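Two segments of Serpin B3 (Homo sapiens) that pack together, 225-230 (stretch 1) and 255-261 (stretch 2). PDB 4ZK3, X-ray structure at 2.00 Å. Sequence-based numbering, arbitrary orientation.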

# COMPACT_ATOMS: atom_id res chain seq x y z
N GLU A 225 -6.22 26.40 -3.77
CA GLU A 225 -6.56 27.47 -2.85
C GLU A 225 -7.96 27.15 -2.40
O GLU A 225 -8.88 27.17 -3.21
CB GLU A 225 -6.45 28.88 -3.49
CG GLU A 225 -6.97 30.04 -2.61
CD GLU A 225 -7.00 29.79 -1.08
OE1 GLU A 225 -6.31 28.88 -0.54
OE2 GLU A 225 -7.73 30.54 -0.39
N ASP A 226 -8.11 26.87 -1.12
CA ASP A 226 -9.33 26.31 -0.57
C ASP A 226 -8.99 25.36 0.58
O ASP A 226 -9.58 25.47 1.66
CB ASP A 226 -10.24 25.61 -1.63
CG ASP A 226 -9.57 24.43 -2.35
OD1 ASP A 226 -8.98 23.59 -1.65
OD2 ASP A 226 -9.66 24.30 -3.59
N VAL A 227 -8.06 24.42 0.35
CA VAL A 227 -7.40 23.68 1.46
C VAL A 227 -6.03 24.26 1.76
O VAL A 227 -5.34 23.74 2.64
CB VAL A 227 -7.28 22.16 1.21
CG1 VAL A 227 -8.62 21.50 1.45
CG2 VAL A 227 -6.74 21.85 -0.17
N GLN A 228 -5.68 25.33 1.02
CA GLN A 228 -4.44 26.07 1.12
C GLN A 228 -3.30 25.07 0.92
O GLN A 228 -2.50 24.84 1.81
CB GLN A 228 -4.34 26.82 2.48
CG GLN A 228 -5.34 27.97 2.73
CD GLN A 228 -6.78 27.47 2.98
OE1 GLN A 228 -7.06 26.77 3.97
NE2 GLN A 228 -7.69 27.84 2.07
N ALA A 229 -3.28 24.42 -0.23
CA ALA A 229 -2.25 23.43 -0.54
C ALA A 229 -1.90 23.50 -1.99
O ALA A 229 -2.60 24.15 -2.78
CB ALA A 229 -2.75 22.03 -0.20
N LYS A 230 -0.82 22.83 -2.34
CA LYS A 230 -0.46 22.62 -3.72
C LYS A 230 -0.31 21.13 -4.03
O LYS A 230 -0.10 20.29 -3.11
CB LYS A 230 0.82 23.34 -4.04
CG LYS A 230 0.73 24.85 -3.93
CD LYS A 230 2.13 25.43 -4.02
CE LYS A 230 2.14 26.95 -3.89
NZ LYS A 230 3.55 27.45 -3.90
N GLN A 255 -2.83 19.13 9.09
CA GLN A 255 -3.99 18.58 9.79
C GLN A 255 -5.30 18.90 9.08
O GLN A 255 -6.16 18.03 8.98
CB GLN A 255 -4.05 19.02 11.27
CG GLN A 255 -4.33 17.87 12.24
CD GLN A 255 -5.21 18.30 13.41
OE1 GLN A 255 -4.77 18.27 14.55
NE2 GLN A 255 -6.45 18.69 13.13
N LYS A 256 -5.43 20.09 8.52
CA LYS A 256 -6.65 20.41 7.77
C LYS A 256 -6.74 19.60 6.49
O LYS A 256 -7.80 19.03 6.18
CB LYS A 256 -6.74 21.89 7.39
CG LYS A 256 -8.12 22.29 6.82
CD LYS A 256 -8.06 23.54 5.94
CE LYS A 256 -9.44 23.93 5.41
NZ LYS A 256 -9.50 25.32 4.86
N LEU A 257 -5.64 19.57 5.73
CA LEU A 257 -5.59 18.83 4.47
C LEU A 257 -6.00 17.40 4.72
O LEU A 257 -6.78 16.83 3.96
CB LEU A 257 -4.21 18.91 3.87
CG LEU A 257 -3.95 18.29 2.49
CD1 LEU A 257 -4.84 18.95 1.45
CD2 LEU A 257 -2.47 18.44 2.13
N GLU A 258 -5.52 16.81 5.82
CA GLU A 258 -5.89 15.43 6.13
C GLU A 258 -7.40 15.26 6.38
O GLU A 258 -7.95 14.22 6.07
CB GLU A 258 -5.08 14.88 7.29
CG GLU A 258 -3.59 14.71 6.98
CD GLU A 258 -2.77 14.39 8.22
OE1 GLU A 258 -2.89 15.13 9.23
OE2 GLU A 258 -2.01 13.41 8.21
N GLU A 259 -8.04 16.28 6.95
CA GLU A 259 -9.48 16.22 7.24
C GLU A 259 -10.29 16.31 5.97
O GLU A 259 -11.29 15.63 5.80
CB GLU A 259 -9.86 17.34 8.22
CG GLU A 259 -9.36 17.11 9.65
CD GLU A 259 -9.35 18.39 10.51
OE1 GLU A 259 -9.72 19.49 10.01
OE2 GLU A 259 -8.94 18.30 11.69
N LYS A 260 -9.86 17.14 5.06
CA LYS A 260 -10.61 17.41 3.85
C LYS A 260 -10.35 16.45 2.67
O LYS A 260 -11.14 16.40 1.72
CB LYS A 260 -10.28 18.84 3.40
CG LYS A 260 -10.21 19.84 4.55
CD LYS A 260 -11.20 20.97 4.40
CE LYS A 260 -12.62 20.49 4.70
NZ LYS A 260 -13.59 21.60 4.54
N LEU A 261 -9.25 15.72 2.68
CA LEU A 261 -8.87 14.89 1.54
C LEU A 261 -9.61 13.57 1.66
O LEU A 261 -9.22 12.71 2.46
CB LEU A 261 -7.36 14.66 1.54
CG LEU A 261 -6.56 14.66 0.25
CD1 LEU A 261 -5.44 13.63 0.41
CD2 LEU A 261 -7.35 14.42 -1.03

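The contact between these stretches is small, burying 259 Å² over both sides, and it joins a loop that leads into a strand at Ala229 to the last turns of a helix. Its center is apolar. Val227 and Leu257 have the closest CA atoms across the stretches, 6.0 Å apart, and both residues are buried. The CA-to-CB bond of Val227 points toward the helix, so its two short methyl branches are delivered directly to the interface: CG2 of Val227 lies 3.8 Å from CD1 of Leu257, while CG1 of the same valine rests 3.7 Å from CB of Lys260. A beta-branched side chain suits this place because it can reach two helix residues without needing length. Lysine suits the other side of that second contact: Lys260 is exposed, and its aliphatic CB can lie against CG1 of Val227 while its charged end stays out of the apolar contact. Leu257 has the converse geometry. Its CA-to-CB bond runs sideways, but with chi1 in t and chi2 in p the end of the side chain comes nearer to the loop. The same CD1 of Leu257 also lies 4.1 Å from CB of Ala229, whose methyl points toward the helix at the start of the strand. Leucine supplies the reach here, and alanine presents a small apolar methyl, which suits a buried place facing a leucine.

The polar part of the contact is gathered on one atom, NZ of Lys256. The lysine starts toward the loop and extends with all four chi angles in t, so that its aliphatic chain carries the ammonium group past the valine backbone; CD of Lys256 passes 4.3 Å from O of Val227. At its end, NZ of Lys256 donates hydrogen bonds to O of Asp226 at 3.2 Å and to OE1 of Gln228 at 3.0 Å. An ammonium group has several protons to give, and lysine can therefore serve a main-chain carbonyl and a side-chain amide together.

Within the loop, further side-chain hydrogen bonds accompany these contacts. Gln228 folds back with chi1 in m and chi2 in p, and its NE2 donates to OE1 of Glu225 at 3.1 Å; glutamine suits the position because its amide can give a proton to the glutamate while accepting one from the lysine. Asp226 uses OD1 to accept a very short bond, 2.4 Å, from N of Val227. On the helix, main-chain bonds such as Lys260 N to Lys256 O, at 3.0 Å, set Lys256 and Lys260 one turn apart, and the CA-to-CB bonds of both point toward the loop.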